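Local atomic coordinates of paenibacillus xanthan lyase (PDB entry 6F2P), a protein that probably cleaves the terminal mannosyl-glucuronosyl linkage of xanthan side chains by beta-elimination, as a calcium-binding member of polysaccharide lyase family 8. Residues 483-494 and 636-647; 556-564 and 616-624. All coordinates share one frame; numbering follows the deposited sequence.

Contact 1: 483-494 and 636-647. With CA (calcium ion), chain B.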
loop_
_atom_site.group_PDB
_atom_site.type_symbol
_atom_site.label_atom_id
_atom_site.label_comp_id
_atom_site.label_asym_id
_atom_site.label_seq_id
_atom_site.Cartn_x
_atom_site.Cartn_y
_atom_site.Cartn_z
ATOM N N LYS A 483 9.704 10.744 -10.332
ATOM C CA LYS A 483 9.041 10.799 -9.035
ATOM C C LYS A 483 7.778 11.654 -9.121
ATOM O O LYS A 483 7.829 12.883 -9.274
ATOM C CB LYS A 483 9.993 11.279 -7.943
ATOM C CG LYS A 483 10.995 10.217 -7.549
ATOM C CD LYS A 483 12.273 10.799 -6.976
ATOM C CE LYS A 483 13.237 9.683 -6.603
ATOM N NZ LYS A 483 14.468 10.179 -5.936
ATOM N N LYS A 484 6.639 10.974 -9.045
ATOM C CA LYS A 484 5.340 11.602 -9.210
ATOM C C LYS A 484 4.591 11.537 -7.886
ATOM O O LYS A 484 4.503 10.471 -7.259
ATOM C CB LYS A 484 4.549 10.877 -10.302
ATOM C CG LYS A 484 5.307 10.737 -11.608
ATOM C CD LYS A 484 4.695 9.675 -12.528
ATOM C CE LYS A 484 3.264 10.031 -12.938
ATOM N NZ LYS A 484 3.186 11.207 -13.848
ATOM N N SER A 485 4.056 12.678 -7.460
ATOM C CA SER A 485 3.342 12.747 -6.194
ATOM C C SER A 485 1.978 13.388 -6.379
ATOM O O SER A 485 1.798 14.267 -7.215
ATOM C CB SER A 485 4.159 13.522 -5.155
ATOM O OG SER A 485 5.343 12.823 -4.807
ATOM N N TRP A 486 1.011 12.936 -5.596
ATOM C CA TRP A 486 -0.320 13.512 -5.656
ATOM C C TRP A 486 -0.745 13.972 -4.258
ATOM O O TRP A 486 -0.460 13.304 -3.262
ATOM C CB TRP A 486 -1.311 12.511 -6.254
ATOM C CG TRP A 486 -0.968 12.087 -7.662
ATOM C CD1 TRP A 486 -1.410 12.659 -8.829
ATOM C CD2 TRP A 486 -0.113 11.003 -8.049
ATOM N NE1 TRP A 486 -0.878 11.995 -9.914
ATOM C CE2 TRP A 486 -0.084 10.973 -9.463
ATOM C CE3 TRP A 486 0.628 10.053 -7.339
ATOM C CZ2 TRP A 486 0.660 10.026 -10.179
ATOM C CZ3 TRP A 486 1.374 9.117 -8.053
ATOM C CH2 TRP A 486 1.380 9.112 -9.462
ATOM N N PHE A 487 -1.386 15.136 -4.188
ATOM C CA PHE A 487 -1.749 15.736 -2.907
ATOM C C PHE A 487 -3.208 16.108 -2.974
ATOM O O PHE A 487 -3.595 17.030 -3.686
ATOM C CB PHE A 487 -0.878 16.959 -2.610
ATOM C CG PHE A 487 0.598 16.660 -2.631
ATOM C CD1 PHE A 487 1.281 16.552 -3.837
ATOM C CD2 PHE A 487 1.301 16.471 -1.445
ATOM C CE1 PHE A 487 2.633 16.262 -3.862
ATOM C CE2 PHE A 487 2.659 16.183 -1.459
ATOM C CZ PHE A 487 3.328 16.082 -2.671
ATOM N N MET A 488 -4.020 15.368 -2.238
ATOM C CA MET A 488 -5.456 15.408 -2.432
ATOM C C MET A 488 -6.147 16.010 -1.219
ATOM O O MET A 488 -6.168 15.398 -0.156
ATOM C CB MET A 488 -5.942 13.986 -2.713
ATOM C CG MET A 488 -5.370 13.428 -4.013
ATOM S SD MET A 488 -5.048 11.654 -4.056
ATOM C CE MET A 488 -3.500 11.535 -3.166
ATOM N N PHE A 489 -6.698 17.213 -1.376
ATOM C CA PHE A 489 -7.250 17.955 -0.239
ATOM C C PHE A 489 -8.767 18.061 -0.288
ATOM O O PHE A 489 -9.440 17.100 -0.654
ATOM C CB PHE A 489 -6.597 19.335 -0.118
ATOM C CG PHE A 489 -5.100 19.280 0.072
ATOM C CD1 PHE A 489 -4.552 18.735 1.225
ATOM C CD2 PHE A 489 -4.244 19.759 -0.905
ATOM C CE1 PHE A 489 -3.169 18.681 1.408
ATOM C CE2 PHE A 489 -2.867 19.709 -0.737
ATOM C CZ PHE A 489 -2.327 19.171 0.424
ATOM N N ASP A 490 -9.319 19.209 0.093
ATOM C CA ASP A 490 -10.779 19.312 0.149
ATOM C C ASP A 490 -11.434 19.539 -1.218
ATOM O O ASP A 490 -12.505 19.006 -1.481
ATOM C CB ASP A 490 -11.245 20.362 1.169
ATOM C CG ASP A 490 -10.621 21.713 0.939
ATOM O OD1 ASP A 490 -9.535 21.752 0.340
ATOM O OD2 ASP A 490 -11.206 22.737 1.356
ATOM N N ASP A 491 -10.798 20.324 -2.082
ATOM C CA ASP A 491 -11.389 20.644 -3.378
ATOM C C ASP A 491 -10.324 20.832 -4.446
ATOM O O ASP A 491 -10.593 21.400 -5.494
ATOM C CB ASP A 491 -12.278 21.892 -3.290
ATOM C CG ASP A 491 -11.528 23.125 -2.789
ATOM O OD1 ASP A 491 -10.328 23.020 -2.455
ATOM O OD2 ASP A 491 -12.159 24.197 -2.689
ATOM N N GLU A 492 -9.113 20.366 -4.173
ATOM C CA GLU A 492 -8.055 20.414 -5.172
ATOM C C GLU A 492 -7.193 19.174 -5.095
ATOM O O GLU A 492 -7.109 18.529 -4.048
ATOM C CB GLU A 492 -7.170 21.654 -4.995
ATOM C CG GLU A 492 -6.400 21.706 -3.689
ATOM C CD GLU A 492 -7.155 22.447 -2.595
ATOM O OE1 GLU A 492 -7.888 21.781 -1.838
ATOM O OE2 GLU A 492 -7.022 23.692 -2.490
ATOM N N ILE A 493 -6.565 18.844 -6.220
ATOM C CA ILE A 493 -5.513 17.840 -6.253
ATOM C C ILE A 493 -4.242 18.466 -6.801
ATOM O O ILE A 493 -4.245 19.036 -7.890
ATOM C CB ILE A 493 -5.878 16.646 -7.143
ATOM C CG1 ILE A 493 -7.117 15.938 -6.599
ATOM C CG2 ILE A 493 -4.710 15.682 -7.226
ATOM C CD1 ILE A 493 -8.305 16.038 -7.507
ATOM N N VAL A 494 -3.156 18.385 -6.047
ATOM C CA VAL A 494 -1.892 18.890 -6.553
ATOM C C VAL A 494 -1.070 17.716 -7.059
ATOM O O VAL A 494 -0.924 16.706 -6.363
ATOM C CB VAL A 494 -1.101 19.662 -5.481
ATOM C CG1 VAL A 494 0.212 20.178 -6.058
ATOM C CG2 VAL A 494 -1.939 20.812 -4.921
ATOM N N GLN A 636 -4.775 28.282 -2.604
ATOM C CA GLN A 636 -4.944 27.744 -1.265
ATOM C C GLN A 636 -3.883 26.679 -0.967
ATOM O O GLN A 636 -3.917 26.052 0.092
ATOM C CB GLN A 636 -6.339 27.146 -1.097
ATOM C CG GLN A 636 -7.474 28.007 -1.627
ATOM C CD GLN A 636 -8.771 27.236 -1.710
ATOM O OE1 GLN A 636 -8.839 26.080 -1.311
ATOM N NE2 GLN A 636 -9.806 27.866 -2.241
ATOM N N ILE A 637 -2.947 26.471 -1.895
ATOM C CA ILE A 637 -1.838 25.537 -1.663
ATOM C C ILE A 637 -0.474 26.205 -1.833
ATOM O O ILE A 637 -0.337 27.176 -2.577
ATOM C CB ILE A 637 -1.905 24.292 -2.585
ATOM C CG1 ILE A 637 -1.819 24.707 -4.054
ATOM C CG2 ILE A 637 -3.168 23.473 -2.317
ATOM C CD1 ILE A 637 -0.466 24.453 -4.682
ATOM N N SER A 638 0.533 25.679 -1.144
ATOM C CA SER A 638 1.897 26.165 -1.311
ATOM C C SER A 638 2.862 25.009 -1.464
ATOM O O SER A 638 2.957 24.144 -0.602
ATOM C CB SER A 638 2.307 27.050 -0.144
ATOM O OG SER A 638 1.494 28.205 -0.128
ATOM N N ILE A 639 3.574 24.985 -2.578
ATOM C CA ILE A 639 4.509 23.909 -2.817
ATOM C C ILE A 639 5.780 24.236 -2.054
ATOM O O ILE A 639 6.446 25.228 -2.337
ATOM C CB ILE A 639 4.744 23.705 -4.327
ATOM C CG1 ILE A 639 3.442 23.223 -4.979
ATOM C CG2 ILE A 639 5.850 22.705 -4.575
ATOM C CD1 ILE A 639 3.431 23.311 -6.483
ATOM N N LEU A 640 6.081 23.414 -1.054
ATOM C CA LEU A 640 7.203 23.662 -0.164
ATOM C C LEU A 640 8.496 23.235 -0.820
ATOM O O LEU A 640 9.545 23.849 -0.604
ATOM C CB LEU A 640 7.017 22.911 1.157
ATOM C CG LEU A 640 5.698 23.202 1.880
ATOM C CD1 LEU A 640 5.614 22.446 3.191
ATOM C CD2 LEU A 640 5.508 24.694 2.109
ATOM N N GLU A 641 8.408 22.171 -1.613
ATOM C CA GLU A 641 9.553 21.625 -2.328
ATOM C C GLU A 641 9.049 20.686 -3.392
ATOM O O GLU A 641 8.032 20.025 -3.209
ATOM C CB GLU A 641 10.474 20.849 -1.385
ATOM C CG GLU A 641 11.719 20.266 -2.049
ATOM C CD GLU A 641 12.693 19.683 -1.044
ATOM O OE1 GLU A 641 13.713 19.093 -1.465
ATOM O OE2 GLU A 641 12.440 19.814 0.170
ATOM N N ASN A 642 9.758 20.640 -4.510
ATOM C CA ASN A 642 9.497 19.653 -5.540
ATOM C C ASN A 642 10.819 19.227 -6.165
ATOM O O ASN A 642 11.229 19.746 -7.208
ATOM C CB ASN A 642 8.546 20.226 -6.581
ATOM C CG ASN A 642 8.302 19.277 -7.726
ATOM O OD1 ASN A 642 8.416 18.065 -7.576
ATOM N ND2 ASN A 642 7.979 19.829 -8.886
ATOM N N SER A 643 11.501 18.304 -5.492
ATOM C CA SER A 643 12.801 17.834 -5.941
ATOM C C SER A 643 12.852 16.319 -5.873
ATOM O O SER A 643 11.872 15.670 -5.505
ATOM C CB SER A 643 13.907 18.403 -5.058
ATOM O OG SER A 643 13.913 17.762 -3.794
ATOM N N SER A 644 14.008 15.762 -6.214
ATOM C CA SER A 644 14.211 14.324 -6.174
ATOM C C SER A 644 14.451 13.853 -4.737
ATOM O O SER A 644 14.565 12.657 -4.463
ATOM C CB SER A 644 15.393 13.942 -7.066
ATOM O OG SER A 644 16.586 14.513 -6.564
ATOM N N SER A 645 14.526 14.796 -3.809
ATOM C CA SER A 645 14.793 14.434 -2.431
ATOM C C SER A 645 13.477 14.393 -1.665
ATOM O O SER A 645 13.288 13.545 -0.785
ATOM C CB SER A 645 15.790 15.400 -1.790
ATOM O OG SER A 645 16.085 15.011 -0.458
ATOM N N ALA A 646 12.565 15.295 -2.020
ATOM C CA ALA A 646 11.250 15.337 -1.393
ATOM C C ALA A 646 10.282 16.167 -2.206
ATOM O O ALA A 646 10.691 17.025 -2.992
ATOM C CB ALA A 646 11.348 15.898 0.025
ATOM N N GLN A 647 8.998 15.921 -1.994
ATOM C CA GLN A 647 7.950 16.668 -2.667
ATOM C C GLN A 647 6.903 16.986 -1.624
ATOM O O GLN A 647 6.340 16.085 -1.003
ATOM C CB GLN A 647 7.341 15.848 -3.819
ATOM C CG GLN A 647 8.335 15.570 -4.935
ATOM C CD GLN A 647 7.806 14.623 -5.979
ATOM O OE1 GLN A 647 7.615 13.431 -5.717
ATOM N NE2 GLN A 647 7.568 15.142 -7.179
HETATM CA CA CA B . -8.832 23.864 -0.775
#
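A calcium site ties the hairpin turn between strands 481-488 and 493-501 of the super-sandwich domain to Q636, just ahead of strand 637-642, an outermost strand of the C-terminal beta-sandwich sheet. D490 and D491 each give OD1, whereas E492 is bidentate, with OE1 and OE2 both 2.5 Å from the calcium. Q636 brings its neutral amide oxygen OE1 to 2.3 Å from the ion, adding a ligand but no charge; E651 completes the protein ligands. A bend in the E492 chain (chi2 -92°) swings its carboxylate onto the metal, its plane 71° from the Q636 amide. Y631 hydrogen-bonds E492 OE2, while D491 N donates nearly straight (165°) to E492 OE1 from above the carboxylate plane.

Beside the metal lies an apolar patch suited to branched and aromatic residues. I637 and V494 meet tip to tip, their CG2 atoms 3.9 Å apart, and I637 CG2 also rests 4.1 Å from F489 CE2.

Farther on, the Q647 amide works at both ends. Its NE2 donates to K483 O at 3.1 Å and to N642 OD1, and its OE1 accepts from S485 OG and from W662, so the buried amide is held against rotation. F487 turns its ring edge to Q647 O, 3.4 Å from CZ. The extended K483 chain carries NZ onto an in-plane lone pair of S644 O, 2.9 Å away. Such a seam, part metal-bridged, part apolar, part amide-clamped, joins the super-sandwich and C-terminal beta-sandwich domains of this family 8 lyase.

Contact 2: 556-564 and 616-624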
loop_
_atom_site.group_PDB
_atom_site.type_symbol
_atom_site.label_atom_id
_atom_site.label_comp_id
_atom_site.label_asym_id
_atom_site.label_seq_id
_atom_site.Cartn_x
_atom_site.Cartn_y
_atom_site.Cartn_z
ATOM N N GLY A 556 -21.891 20.427 -13.467
ATOM C CA GLY A 556 -21.166 19.734 -12.421
ATOM C C GLY A 556 -19.876 19.084 -12.894
ATOM O O GLY A 556 -19.149 18.486 -12.093
ATOM N N SER A 557 -19.570 19.203 -14.187
ATOM C CA SER A 557 -18.377 18.547 -14.727
ATOM C C SER A 557 -17.302 19.463 -15.340
ATOM O O SER A 557 -16.455 18.993 -16.096
ATOM C CB SER A 557 -18.773 17.452 -15.722
ATOM O OG SER A 557 -19.548 17.992 -16.772
ATOM N N ASP A 558 -17.330 20.755 -15.018
ATOM C CA ASP A 558 -16.224 21.652 -15.370
ATOM C C ASP A 558 -14.944 21.116 -14.743
ATOM O O ASP A 558 -14.993 20.489 -13.689
ATOM C CB ASP A 558 -16.453 23.048 -14.795
ATOM C CG ASP A 558 -17.451 23.865 -15.582
ATOM O OD1 ASP A 558 -18.233 23.292 -16.374
ATOM O OD2 ASP A 558 -17.453 25.101 -15.387
ATOM N N ILE A 559 -13.801 21.354 -15.378
ATOM C CA ILE A 559 -12.516 21.072 -14.738
ATOM C C ILE A 559 -11.555 22.261 -14.866
ATOM O O ILE A 559 -11.395 22.834 -15.945
ATOM C CB ILE A 559 -11.847 19.798 -15.290
ATOM C CG1 ILE A 559 -12.861 18.650 -15.365
ATOM C CG2 ILE A 559 -10.635 19.418 -14.432
ATOM C CD1 ILE A 559 -12.320 17.398 -16.009
ATOM N N GLY A 560 -10.939 22.646 -13.750
ATOM C CA GLY A 560 -9.967 23.720 -13.743
ATOM C C GLY A 560 -8.564 23.154 -13.647
ATOM O O GLY A 560 -8.375 22.060 -13.126
ATOM N N TYR A 561 -7.580 23.883 -14.169
ATOM C CA TYR A 561 -6.186 23.465 -14.071
ATOM C C TYR A 561 -5.331 24.684 -13.750
ATOM O O TYR A 561 -5.297 25.645 -14.507
ATOM C CB TYR A 561 -5.696 22.828 -15.371
ATOM C CG TYR A 561 -6.632 21.803 -15.965
ATOM C CD1 TYR A 561 -7.803 22.196 -16.610
ATOM C CD2 TYR A 561 -6.336 20.446 -15.911
ATOM C CE1 TYR A 561 -8.665 21.274 -17.158
ATOM C CE2 TYR A 561 -7.197 19.508 -16.465
ATOM C CZ TYR A 561 -8.362 19.938 -17.084
ATOM O OH TYR A 561 -9.241 19.049 -17.637
ATOM N N TYR A 562 -4.642 24.647 -12.623
ATOM C CA TYR A 562 -3.786 25.751 -12.250
ATOM C C TYR A 562 -2.345 25.289 -12.384
ATOM O O TYR A 562 -2.008 24.172 -11.999
ATOM C CB TYR A 562 -4.137 26.233 -10.837
ATOM C CG TYR A 562 -3.049 27.002 -10.124
ATOM C CD1 TYR A 562 -2.499 28.151 -10.676
ATOM C CD2 TYR A 562 -2.587 26.583 -8.884
ATOM C CE1 TYR A 562 -1.500 28.842 -10.027
ATOM C CE2 TYR A 562 -1.594 27.268 -8.223
ATOM C CZ TYR A 562 -1.051 28.396 -8.794
ATOM O OH TYR A 562 -0.054 29.076 -8.122
ATOM N N PHE A 563 -1.504 26.132 -12.972
ATOM C CA PHE A 563 -0.108 25.772 -13.188
ATOM C C PHE A 563 0.841 26.695 -12.431
ATOM O O PHE A 563 1.205 27.759 -12.920
ATOM C CB PHE A 563 0.205 25.721 -14.686
ATOM C CG PHE A 563 -0.675 24.763 -15.436
ATOM C CD1 PHE A 563 -1.912 25.167 -15.924
ATOM C CD2 PHE A 563 -0.295 23.443 -15.609
ATOM C CE1 PHE A 563 -2.741 24.274 -16.596
ATOM C CE2 PHE A 563 -1.117 22.555 -16.278
ATOM C CZ PHE A 563 -2.341 22.974 -16.771
ATOM N N PRO A 564 1.238 26.280 -11.223
ATOM C CA PRO A 564 2.114 27.071 -10.349
ATOM C C PRO A 564 3.403 27.480 -11.057
ATOM O O PRO A 564 4.178 26.626 -11.525
ATOM C CB PRO A 564 2.420 26.112 -9.200
ATOM C CG PRO A 564 1.252 25.173 -9.181
ATOM C CD PRO A 564 0.824 25.008 -10.602
ATOM N N SER A 616 4.469 20.540 -12.354
ATOM C CA SER A 616 3.532 20.762 -11.272
ATOM C C SER A 616 2.255 21.314 -11.872
ATOM O O SER A 616 2.299 22.128 -12.793
ATOM C CB SER A 616 4.102 21.733 -10.239
ATOM O OG SER A 616 4.254 23.027 -10.788
ATOM N N TYR A 617 1.119 20.839 -11.372
ATOM C CA TYR A 617 -0.183 21.384 -11.743
ATOM C C TYR A 617 -1.191 21.030 -10.663
ATOM O O TYR A 617 -0.933 20.153 -9.829
ATOM C CB TYR A 617 -0.645 20.876 -13.120
ATOM C CG TYR A 617 -0.836 19.375 -13.235
ATOM C CD1 TYR A 617 0.245 18.534 -13.464
ATOM C CD2 TYR A 617 -2.103 18.803 -13.152
ATOM C CE1 TYR A 617 0.077 17.160 -13.583
ATOM C CE2 TYR A 617 -2.283 17.428 -13.274
ATOM C CZ TYR A 617 -1.186 16.615 -13.485
ATOM O OH TYR A 617 -1.343 15.252 -13.601
ATOM N N VAL A 618 -2.331 21.715 -10.680
ATOM C CA VAL A 618 -3.344 21.545 -9.651
ATOM C C VAL A 618 -4.683 21.324 -10.314
ATOM O O VAL A 618 -5.127 22.160 -11.096
ATOM C CB VAL A 618 -3.480 22.810 -8.780
ATOM C CG1 VAL A 618 -4.650 22.671 -7.833
ATOM C CG2 VAL A 618 -2.191 23.097 -8.025
ATOM N N LEU A 619 -5.331 20.205 -10.006
ATOM C CA LEU A 619 -6.663 19.953 -10.533
ATOM C C LEU A 619 -7.683 20.685 -9.679
ATOM O O LEU A 619 -7.688 20.559 -8.450
ATOM C CB LEU A 619 -6.974 18.458 -10.562
ATOM C CG LEU A 619 -6.130 17.624 -11.522
ATOM C CD1 LEU A 619 -6.565 16.153 -11.495
ATOM C CD2 LEU A 619 -6.209 18.191 -12.934
ATOM N N LEU A 620 -8.546 21.451 -10.335
ATOM C CA LEU A 620 -9.586 22.200 -9.649
ATOM C C LEU A 620 -10.945 21.825 -10.217
ATOM O O LEU A 620 -11.491 22.555 -11.043
ATOM C CB LEU A 620 -9.340 23.702 -9.812
ATOM C CG LEU A 620 -8.027 24.221 -9.213
ATOM C CD1 LEU A 620 -7.768 25.664 -9.619
ATOM C CD2 LEU A 620 -8.027 24.103 -7.688
ATOM N N PRO A 621 -11.492 20.675 -9.786
ATOM C CA PRO A 621 -12.765 20.212 -10.349
ATOM C C PRO A 621 -13.935 21.120 -9.980
ATOM O O PRO A 621 -13.888 21.788 -8.941
ATOM C CB PRO A 621 -12.960 18.826 -9.704
ATOM C CG PRO A 621 -11.615 18.416 -9.224
ATOM C CD PRO A 621 -10.918 19.699 -8.846
ATOM N N ASN A 622 -14.955 21.150 -10.838
ATOM C CA ASN A 622 -16.257 21.678 -10.465
ATOM C C ASN A 622 -16.215 23.164 -10.107
ATOM O O ASN A 622 -16.978 23.646 -9.258
ATOM C CB ASN A 622 -16.817 20.849 -9.298
ATOM C CG ASN A 622 -18.310 21.019 -9.116
ATOM O OD1 ASN A 622 -19.054 21.251 -10.079
ATOM N ND2 ASN A 622 -18.760 20.911 -7.877
ATOM N N LYS A 623 -15.324 23.896 -10.765
ATOM C CA LYS A 623 -15.237 25.335 -10.537
ATOM C C LYS A 623 -15.514 26.111 -11.812
ATOM O O LYS A 623 -15.159 25.672 -12.908
ATOM C CB LYS A 623 -13.867 25.729 -9.981
ATOM C CG LYS A 623 -13.805 25.770 -8.481
ATOM C CD LYS A 623 -12.384 26.041 -7.968
ATOM C CE LYS A 623 -12.374 26.132 -6.445
ATOM N NZ LYS A 623 -13.335 25.143 -5.850
ATOM N N THR A 624 -16.141 27.272 -11.655
ATOM C CA THR A 624 -16.358 28.169 -12.770
ATOM C C THR A 624 -15.019 28.691 -13.252
ATOM O O THR A 624 -14.002 28.542 -12.571
ATOM C CB THR A 624 -17.226 29.363 -12.369
ATOM O OG1 THR A 624 -16.522 30.169 -11.414
ATOM C CG2 THR A 624 -18.541 28.881 -11.769
HETATM O O HOH W 1 3.416 24.586 -13.649
#
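Strands 559-563 and 616-621 are antiparallel neighbours in the large sheet of the super-sandwich domain, and they begin to meet at the loop from G556, where G556 CA lies 3.5 Å from N622 OD1. The positive phi of G556 (102°) is one that glycine adopts readily. D558 O then accepts from N622 N; the D558 side chain leans toward the 622-624 end of the other segment, and its OD1 accepts from G552 N. I559 sits across from P621 in a non-hydrogen-bonded pair.

Lacking a side chain, G560 lets the backbones approach closely and exchanges two bonds with L620, the one from L620 N to G560 O being nearly straight (167°). Y561 lays CD2 against L619 CD2 at 3.7 Å, its hydroxyl bonded to E513. Y562 forms the next doubly bonded pair, with V618; CG set anti to the backbone N (chi1 158°) brings CD2 to 3.6 Å from V618 CG2, and Y562 CB packs on L620 CD1.

F563 reaches Y617 CB with its ring, CD2 at 3.6 Å. At P564 the chain turns a corner, and one water donates both to P564 O, 3.0 Å away, and to S616 O, at 2.8 Å.

Overall arrangement
Segment 483-494 of contact 1 and both strands of contact 2 belong to one antiparallel sheet, in which strands 493-501 and 613-621 run side by side; 636-647 belongs to the next sheet. The contact centres are 15 Å apart. A probable hydrogen bond from L619 N to I493 O, 2.7 Å long, stitches them together. E492 CB packs 3.7 Å from L619 O. K623 NZ makes a long, weak salt bridge of 3.5 Å with D491 OD2, and may offset some acidic charge at the calcium. T624, the last residue of contact 2, is the N-cap of helix 625-633, its OG1 accepting from A627 N; this helix carries Y631, a second-shell partner of E492. Segment 483-494 thus links that sheet to the calcium site at the domain junction.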